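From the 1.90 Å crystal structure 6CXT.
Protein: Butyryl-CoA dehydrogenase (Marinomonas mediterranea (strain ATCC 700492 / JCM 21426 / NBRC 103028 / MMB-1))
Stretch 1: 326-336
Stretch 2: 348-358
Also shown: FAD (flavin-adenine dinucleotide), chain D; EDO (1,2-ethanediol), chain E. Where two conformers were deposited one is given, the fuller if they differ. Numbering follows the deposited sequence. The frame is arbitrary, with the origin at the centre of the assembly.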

ATOM      1  N   ALA B 326       9.958   6.011  -4.074  1.00 13.10           N
ATOM      2  CA  ALA B 326      10.549   4.723  -4.493  1.00 14.50           C
ATOM      3  C   ALA B 326      11.836   4.442  -3.704  1.00 15.01           C
ATOM      4  O   ALA B 326      12.113   3.307  -3.349  1.00 12.81           O
ATOM      5  CB  ALA B 326      10.791   4.692  -6.007  1.00 13.80           C
ATOM      6  N   PHE B 327      12.593   5.500  -3.382  1.00 13.50           N
ATOM      7  CA  PHE B 327      13.859   5.368  -2.720  1.00 14.15           C
ATOM      8  C   PHE B 327      13.638   4.906  -1.281  1.00 14.68           C
ATOM      9  O   PHE B 327      14.361   4.045  -0.790  1.00 14.46           O
ATOM     10  CB  PHE B 327      14.698   6.677  -2.854  1.00 14.34           C
ATOM     11  CG  PHE B 327      16.106   6.601  -2.322  1.00 16.50           C
ATOM     12  CD1 PHE B 327      16.852   5.399  -2.326  1.00 17.46           C
ATOM     13  CD2 PHE B 327      16.746   7.790  -1.905  1.00 16.42           C
ATOM     14  CE1 PHE B 327      18.198   5.364  -1.882  1.00 17.27           C
ATOM     15  CE2 PHE B 327      18.060   7.746  -1.447  1.00 17.51           C
ATOM     16  CZ  PHE B 327      18.787   6.536  -1.431  1.00 17.26           C
ATOM     17  N   VAL B 328      12.605   5.408  -0.619  1.00 13.25           N
ATOM     18  CA  VAL B 328      12.276   4.916   0.733  1.00 13.96           C
ATOM     19  C   VAL B 328      11.901   3.403   0.651  1.00 14.17           C
ATOM     20  O   VAL B 328      12.375   2.585   1.453  1.00 13.60           O
ATOM     21  CB  VAL B 328      11.067   5.741   1.327  1.00 14.17           C
ATOM     22  CG1 VAL B 328      10.473   5.060   2.574  1.00 14.20           C
ATOM     23  CG2 VAL B 328      11.551   7.159   1.725  1.00 15.22           C
ATOM     24  N   GLN B 329      11.092   3.034  -0.323  1.00 14.10           N
ATOM     25  CA  GLN B 329      10.681   1.634  -0.439  0.51 14.35           C
ATOM     26  C   GLN B 329      11.898   0.749  -0.761  1.00 13.92           C
ATOM     27  O   GLN B 329      12.008  -0.356  -0.239  1.00 14.02           O
ATOM     28  CB  GLN B 329       9.600   1.486  -1.503  0.51 14.46           C
ATOM     29  CG  GLN B 329       8.309   2.256  -1.193  0.51 15.07           C
ATOM     30  CD  GLN B 329       7.345   2.228  -2.345  0.51 18.07           C
ATOM     31  OE1 GLN B 329       7.468   3.026  -3.295  0.51 19.12           O
ATOM     32  NE2 GLN B 329       6.369   1.343  -2.284  0.51 17.37           N
ATOM     33  N   SER B 330      12.770   1.253  -1.627  1.00 13.87           N
ATOM     34  CA  SER B 330      13.999   0.543  -1.999  1.00 15.27           C
ATOM     35  C   SER B 330      14.889   0.282  -0.750  1.00 16.84           C
ATOM     36  O   SER B 330      15.393  -0.835  -0.527  1.00 14.95           O
ATOM     37  CB  SER B 330      14.785   1.376  -3.037  1.00 13.95           C
ATOM     38  OG  SER B 330      15.974   0.643  -3.427  1.00 16.29           O
ATOM     39  N   GLY B 331      15.072   1.330   0.088  1.00 16.14           N
ATOM     40  CA  GLY B 331      15.847   1.197   1.315  1.00 14.54           C
ATOM     41  C   GLY B 331      15.232   0.134   2.247  1.00 15.33           C
ATOM     42  O   GLY B 331      15.963  -0.667   2.843  1.00 15.14           O
ATOM     43  N   ILE B 332      13.917   0.151   2.422  1.00 13.86           N
ATOM     44  CA  ILE B 332      13.300  -0.824   3.280  1.00 15.38           C
ATOM     45  C   ILE B 332      13.416  -2.244   2.655  1.00 15.12           C
ATOM     46  O   ILE B 332      13.810  -3.209   3.321  1.00 13.95           O
ATOM     47  CB  ILE B 332      11.818  -0.480   3.514  1.00 16.97           C
ATOM     48  CG1 ILE B 332      11.710   0.831   4.362  1.00 16.90           C
ATOM     49  CG2 ILE B 332      11.081  -1.646   4.206  1.00 17.32           C
ATOM     50  CD1 ILE B 332      10.317   1.445   4.183  1.00 18.03           C
ATOM     51  N   ASP B 333      13.100  -2.341   1.387  1.00 12.87           N
ATOM     52  CA  ASP B 333      13.093  -3.678   0.729  1.00 15.16           C
ATOM     53  C   ASP B 333      14.536  -4.308   0.674  1.00 16.42           C
ATOM     54  O   ASP B 333      14.703  -5.531   0.871  1.00 15.83           O
ATOM     55  CB  ASP B 333      12.499  -3.557  -0.681  1.00 15.68           C
ATOM     56  CG  ASP B 333      10.993  -3.452  -0.658  1.00 17.24           C
ATOM     57  OD1 ASP B 333      10.382  -3.802   0.337  1.00 18.99           O
ATOM     58  OD2 ASP B 333      10.401  -3.138  -1.686  1.00 20.43           O
ATOM     59  N   SER B 334      15.556  -3.482   0.439  1.00 15.23           N
ATOM     60  CA  SER B 334      16.951  -3.943   0.483  0.50 15.01           C
ATOM     61  C   SER B 334      17.282  -4.559   1.843  1.00 17.24           C
ATOM     62  O   SER B 334      17.949  -5.602   1.927  1.00 17.27           O
ATOM     63  CB  SER B 334      17.908  -2.796   0.175  0.50 15.06           C
ATOM     64  OG  SER B 334      17.746  -2.428  -1.175  0.50 13.06           O
ATOM     65  N   ILE B 335      16.837  -3.916   2.934  1.00 14.56           N
ATOM     66  CA  ILE B 335      17.042  -4.518   4.244  1.00 15.37           C
ATOM     67  C   ILE B 335      16.288  -5.841   4.342  1.00 16.36           C
ATOM     68  O   ILE B 335      16.870  -6.856   4.790  1.00 17.73           O
ATOM     69  CB  ILE B 335      16.669  -3.527   5.392  1.00 14.73           C
ATOM     70  CG1 ILE B 335      17.708  -2.387   5.416  1.00 13.45           C
ATOM     71  CG2 ILE B 335      16.600  -4.217   6.734  1.00 14.89           C
ATOM     72  CD1 ILE B 335      17.258  -1.203   6.336  1.00 14.09           C
ATOM     73  N   ARG B 336      15.041  -5.862   3.965  1.00 14.62           N
ATOM     74  CA  ARG B 336      14.291  -7.077   4.015  1.00 14.39           C
ATOM     75  C   ARG B 336      14.971  -8.254   3.269  1.00 15.71           C
ATOM     76  O   ARG B 336      15.032  -9.313   3.766  1.00 15.99           O
ATOM     77  CB  ARG B 336      12.891  -6.853   3.476  1.00 15.03           C
ATOM     78  CG  ARG B 336      11.993  -5.930   4.266  1.00 13.64           C
ATOM     79  CD  ARG B 336      10.632  -5.975   3.644  1.00 16.95           C
ATOM     80  NE  ARG B 336       9.657  -5.004   4.080  1.00 17.42           N
ATOM     81  CZ  ARG B 336       8.899  -5.117   5.148  1.00 18.14           C
ATOM     82  NH1 ARG B 336       9.070  -6.096   5.983  1.00 16.13           N
ATOM     83  NH2 ARG B 336       8.005  -4.206   5.396  1.00 18.51           N
ATOM     84  N   ARG B 348      26.366  -2.864   4.371  1.00 28.33           N
ATOM     85  CA  ARG B 348      26.426  -1.761   3.391  1.00 28.55           C
ATOM     86  C   ARG B 348      25.129  -1.549   2.571  1.00 25.63           C
ATOM     87  O   ARG B 348      25.110  -1.275   1.343  1.00 23.46           O
ATOM     88  CB  ARG B 348      27.708  -1.769   2.558  1.00 40.94           C
ATOM     89  CG  ARG B 348      28.132  -3.027   1.861  1.00 57.76           C
ATOM     90  CD  ARG B 348      29.520  -2.810   1.240  1.00 67.81           C
ATOM     91  NE  ARG B 348      29.570  -3.300  -0.150  1.00 73.38           N
ATOM     92  CZ  ARG B 348      29.414  -2.547  -1.246  1.00 76.77           C
ATOM     93  NH1 ARG B 348      29.201  -1.224  -1.171  1.00 65.31           N
ATOM     94  NH2 ARG B 348      29.485  -3.131  -2.439  1.00 79.08           N
ATOM     95  N   VAL B 349      24.044  -1.718   3.290  1.00 17.11           N
ATOM     96  CA  VAL B 349      22.708  -1.614   2.722  1.00 19.48           C
ATOM     97  C   VAL B 349      21.873  -0.530   3.409  1.00 17.33           C
ATOM     98  O   VAL B 349      20.978   0.080   2.772  1.00 18.35           O
ATOM     99  CB  VAL B 349      22.080  -3.047   2.879  1.00 20.56           C
ATOM    100  CG1 VAL B 349      20.576  -3.068   3.011  1.00 22.03           C
ATOM    101  CG2 VAL B 349      22.559  -3.883   1.675  1.00 23.56           C
ATOM    102  N   ASN B 350      22.100  -0.334   4.688  1.00 14.59           N
ATOM    103  CA  ASN B 350      21.112   0.413   5.511  1.00 16.06           C
ATOM    104  C   ASN B 350      21.278   1.943   5.325  1.00 16.80           C
ATOM    105  O   ASN B 350      20.474   2.709   5.845  1.00 16.85           O
ATOM    106  CB  ASN B 350      21.103  -0.036   6.990  1.00 16.83           C
ATOM    107  CG  ASN B 350      22.412   0.241   7.710  1.00 17.98           C
ATOM    108  OD1 ASN B 350      23.180   1.151   7.330  1.00 18.54           O
ATOM    109  ND2 ASN B 350      22.651  -0.481   8.803  1.00 15.57           N
ATOM    110  N   ASN B 351      22.274   2.393   4.549  1.00 16.34           N
ATOM    111  CA  ASN B 351      22.327   3.856   4.223  1.00 18.24           C
ATOM    112  C   ASN B 351      21.214   4.295   3.270  1.00 17.27           C
ATOM    113  O   ASN B 351      20.788   5.450   3.314  1.00 16.92           O
ATOM    114  CB  ASN B 351      23.661   4.258   3.618  1.00 19.21           C
ATOM    115  CG  ASN B 351      24.716   4.371   4.667  1.00 24.11           C
ATOM    116  OD1 ASN B 351      24.454   4.760   5.806  1.00 26.51           O
ATOM    117  ND2 ASN B 351      25.892   3.957   4.320  1.00 27.19           N
ATOM    118  N   SER B 352      20.677   3.386   2.473  1.00 16.45           N
ATOM    119  CA  SER B 352      19.631   3.781   1.569  1.00 16.83           C
ATOM    120  C   SER B 352      18.425   4.278   2.354  1.00 17.37           C
ATOM    121  O   SER B 352      17.911   5.346   1.993  1.00 16.38           O
ATOM    122  CB  SER B 352      19.188   2.633   0.624  1.00 16.25           C
ATOM    123  OG  SER B 352      20.327   2.333  -0.109  1.00 18.83           O
ATOM    124  N   ILE B 353      17.927   3.519   3.352  1.00 13.79           N
ATOM    125  CA  ILE B 353      16.711   3.988   4.035  1.00 14.40           C
ATOM    126  C   ILE B 353      16.986   5.318   4.788  1.00 15.04           C
ATOM    127  O   ILE B 353      16.125   6.218   4.808  1.00 12.91           O
ATOM    128  CB  ILE B 353      16.068   2.946   5.006  1.00 13.25           C
ATOM    129  CG1 ILE B 353      14.698   3.415   5.542  1.00 13.45           C
ATOM    130  CG2 ILE B 353      17.026   2.556   6.164  1.00 13.39           C
ATOM    131  CD1 ILE B 353      13.630   3.860   4.479  1.00 13.12           C
ATOM    132  N   LYS B 354      18.161   5.407   5.410  1.00 14.51           N
ATOM    133  CA  LYS B 354      18.516   6.609   6.204  1.00 15.35           C
ATOM    134  C   LYS B 354      18.544   7.848   5.311  1.00 15.16           C
ATOM    135  O   LYS B 354      18.047   8.912   5.698  1.00 15.39           O
ATOM    136  CB  LYS B 354      19.872   6.388   6.913  1.00 15.25           C
ATOM    137  CG  LYS B 354      19.754   5.333   8.032  1.00 15.35           C
ATOM    138  CD  LYS B 354      21.011   5.318   8.878  1.00 20.41           C
ATOM    139  CE  LYS B 354      22.134   4.647   8.105  1.00 21.27           C
ATOM    140  NZ  LYS B 354      23.373   4.856   8.914  1.00 25.97           N
ATOM    141  N   ASP B 355      19.078   7.686   4.118  1.00 13.67           N
ATOM    142  CA  ASP B 355      19.190   8.781   3.158  1.00 15.28           C
ATOM    143  C   ASP B 355      17.886   9.055   2.499  1.00 16.62           C
ATOM    144  O   ASP B 355      17.535  10.229   2.286  1.00 16.38           O
ATOM    145  CB  ASP B 355      20.266   8.470   2.088  1.00 15.01           C
ATOM    146  CG  ASP B 355      21.660   8.366   2.704  1.00 17.54           C
ATOM    147  OD1 ASP B 355      21.871   8.742   3.909  1.00 17.46           O
ATOM    148  OD2 ASP B 355      22.585   7.910   1.996  1.00 16.80           O
ATOM    149  N   ALA B 356      17.136   7.984   2.179  1.00 13.94           N
ATOM    150  CA  ALA B 356      15.867   8.113   1.485  1.00 13.93           C
ATOM    151  C   ALA B 356      14.852   8.914   2.296  1.00 14.37           C
ATOM    152  O   ALA B 356      14.056   9.697   1.725  1.00 16.32           O
ATOM    153  CB  ALA B 356      15.269   6.736   1.120  1.00 11.67           C
ATOM    154  N   LEU B 357      14.876   8.724   3.614  1.00 14.69           N
ATOM    155  CA  LEU B 357      13.899   9.403   4.450  1.00 14.24           C
ATOM    156  C   LEU B 357      14.133  10.950   4.436  1.00 17.05           C
ATOM    157  O   LEU B 357      13.179  11.696   4.676  1.00 18.41           O
ATOM    158  CB  LEU B 357      13.904   8.864   5.874  1.00 14.50           C
ATOM    159  CG  LEU B 357      13.117   7.515   5.929  1.00 15.15           C
ATOM    160  CD1 LEU B 357      13.456   6.714   7.193  1.00 14.22           C
ATOM    161  CD2 LEU B 357      11.600   7.764   5.797  1.00 16.20           C
ATOM    162  N   GLY B 358      15.366  11.362   4.182  1.00 14.72           N
ATOM    163  CA  GLY B 358      15.677  12.794   3.909  1.00 16.20           C
ATOM    164  C   GLY B 358      14.989  13.253   2.614  1.00 16.93           C
ATOM    165  O   GLY B 358      14.373  14.332   2.582  1.00 16.79           O
TER
HETATM  166  PA  FAD D 401      17.752 -14.980   5.520  1.00 20.46           P
HETATM  167  O1A FAD D 401      17.082 -16.124   6.256  1.00 22.42           O
HETATM  168  O2A FAD D 401      19.013 -15.111   4.682  1.00 21.99           O
HETATM  169  O5B FAD D 401      16.597 -14.217   4.664  1.00 21.52           O
HETATM  170  C5B FAD D 401      16.905 -13.204   3.678  1.00 20.34           C
HETATM  171  C4B FAD D 401      15.565 -12.909   2.975  1.00 20.31           C
HETATM  172  O4B FAD D 401      15.040 -14.126   2.387  1.00 21.79           O
HETATM  173  C3B FAD D 401      14.525 -12.400   3.967  1.00 21.48           C
HETATM  174  O3B FAD D 401      13.732 -11.479   3.206  1.00 21.94           O
HETATM  175  C2B FAD D 401      13.671 -13.658   4.237  1.00 21.26           C
HETATM  176  O2B FAD D 401      12.335 -13.371   4.720  1.00 21.53           O
HETATM  177  C1B FAD D 401      13.728 -14.383   2.859  1.00 21.91           C
HETATM  178  N9A FAD D 401      13.420 -15.815   3.063  1.00 22.91           N
HETATM  179  C8A FAD D 401      14.208 -16.756   3.648  1.00 25.45           C
HETATM  180  N7A FAD D 401      13.519 -17.947   3.746  1.00 25.52           N
HETATM  181  C5A FAD D 401      12.271 -17.754   3.235  1.00 24.61           C
HETATM  182  C6A FAD D 401      11.042 -18.557   3.009  1.00 26.22           C
HETATM  183  N6A FAD D 401      10.956 -19.880   3.396  1.00 23.55           N
HETATM  184  N1A FAD D 401       9.974 -17.924   2.434  1.00 26.22           N
HETATM  185  C2A FAD D 401       9.992 -16.601   2.055  1.00 24.88           C
HETATM  186  N3A FAD D 401      11.094 -15.835   2.217  1.00 20.63           N
HETATM  187  C4A FAD D 401      12.224 -16.334   2.790  1.00 22.65           C
HETATM  188  N1  FAD D 401      19.276 -14.800  16.079  1.00 22.50           N
HETATM  189  C2  FAD D 401      19.515 -15.536  17.224  1.00 23.13           C
HETATM  190  O2  FAD D 401      19.735 -16.767  17.055  1.00 25.50           O
HETATM  191  N3  FAD D 401      19.534 -15.002  18.479  1.00 23.03           N
HETATM  192  C4  FAD D 401      19.376 -13.677  18.670  1.00 23.31           C
HETATM  193  O4  FAD D 401      19.407 -13.214  19.811  1.00 24.02           O
HETATM  194  C4X FAD D 401      19.126 -12.802  17.473  1.00 23.41           C
HETATM  195  N5  FAD D 401      18.984 -11.460  17.558  1.00 23.01           N
HETATM  196  C5X FAD D 401      18.826 -10.661  16.466  1.00 21.15           C
HETATM  197  C6  FAD D 401      18.695  -9.261  16.670  1.00 20.91           C
HETATM  198  C7  FAD D 401      18.551  -8.415  15.550  1.00 21.95           C
HETATM  199  C7M FAD D 401      18.452  -6.927  15.773  1.00 20.66           C
HETATM  200  C8  FAD D 401      18.528  -8.976  14.189  1.00 22.01           C
HETATM  201  C8M FAD D 401      18.358  -8.085  13.003  1.00 19.36           C
HETATM  202  C9  FAD D 401      18.624 -10.368  13.981  1.00 20.05           C
HETATM  203  C9A FAD D 401      18.768 -11.224  15.097  1.00 21.96           C
HETATM  204  N10 FAD D 401      18.905 -12.641  14.952  1.00 20.75           N
HETATM  205  C10 FAD D 401      19.090 -13.442  16.133  1.00 24.46           C
HETATM  206  C1' FAD D 401      18.899 -13.278  13.643  1.00 20.19           C
HETATM  207  C2' FAD D 401      17.454 -13.285  13.091  1.00 21.25           C
HETATM  208  O2' FAD D 401      16.579 -14.201  13.771  1.00 22.41           O
HETATM  209  C3' FAD D 401      17.521 -13.508  11.589  1.00 21.65           C
HETATM  210  O3' FAD D 401      18.155 -12.337  11.032  1.00 21.00           O
HETATM  211  C4' FAD D 401      16.226 -13.890  10.852  1.00 21.48           C
HETATM  212  O4' FAD D 401      15.786 -15.225  11.261  1.00 23.58           O
HETATM  213  C5' FAD D 401      16.432 -13.895   9.330  1.00 23.40           C
HETATM  214  O5' FAD D 401      17.589 -14.690   9.043  1.00 21.91           O
HETATM  215  P   FAD D 401      18.700 -14.107   8.092  1.00 22.98           P
HETATM  216  O1P FAD D 401      19.798 -15.154   7.884  1.00 22.41           O
HETATM  217  O2P FAD D 401      19.204 -12.749   8.541  1.00 21.90           O
HETATM  218  O3P FAD D 401      18.032 -13.866   6.653  1.00 20.24           O
HETATM  219  C1  EDO E 402      26.623   9.683   3.968  1.00 28.40           C
HETATM  220  O1  EDO E 402      26.869  10.968   3.377  1.00 19.72           O
HETATM  221  C2  EDO E 402      26.228   8.570   2.966  1.00 29.04           C
HETATM  222  O2  EDO E 402      25.019   9.042   2.326  1.00 25.36           O
HETATM  223  O   HOH W   1      18.427   0.629   3.507  1.00 12.19           O

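Two helices can approach very closely where one of them offers a glycine, and the pair formed by 326-336 and 351-358 in this butyryl-CoA dehydrogenase illustrates the principle. The helices run nearly antiparallel, with 161° between their directions, and their axes come within 7.5 Å. At the centre the CA of G331 lies just 4.0 Å from the CA of I353. A CB on G331 would point toward the second helix and fall 2.6 Å from I353 N, a clash; with only hydrogen there, G331 CA rests 3.7 Å from S352 CB and 3.7 Å from I353 N.

I353, F327 and V328 cover the most of the 543 Å² buried between the stretches, I353 and F327 well ahead and V328 barely ahead of A356. I353 is the knob of a knob-into-hole arrangement, seated among V328, G331, I332 and I335. Its CA-to-CB bond points sideways, and with chi1 t and chi2 p its two arms reach different neighbours: I353 CD1 packs 3.6 Å from I332 CG1 and 3.9 Å from V328 CG1, while I353 CG2 meets I335 CD1 at 3.8 Å. A branched aliphatic chain suits such a pocket, because it can fill space in two directions without leaving a polar group unpaired.

F327 also leaves its helix sideways, but its ring comes nearer to the partner. A356 CB lies over one face, 3.7 Å from the centroid of the F327 ring and 22° off the normal, in a CH-pi contact; S352 O lies over the same face, 3.7 Å from F327 CZ. A356 CB points toward the first helix and comes close to its backbone as well, lying 3.4 Å from both F327 O and V328 N. V328 extends this apolar patch, V328 CG2 lying 3.8 Å from A356 CB and 4.1 Å from L357 CD2.

Toward the other end, V349 takes over, V349 CG1 touching I335 CG1 at 3.8 Å and S334 CB at 3.9 Å. S334 OG turns back to its own helix and donates to S330 O at 2.9 Å, so the hydroxyl is satisfied beside an apolar neighbour.

No direct hydrogen bond crosses the interface; the direct contacts are packing contacts. One water supplies a polar bridge: its oxygen donates to G331 O at 2.9 Å and to V349 O at 2.7 Å, and accepts from I353 N at 2.9 Å. It thus joins the carbonyl of V349, in the loop before the second helix, and the amide of I353 within that helix to the carbonyl of G331, the glycine that permits the tight approach.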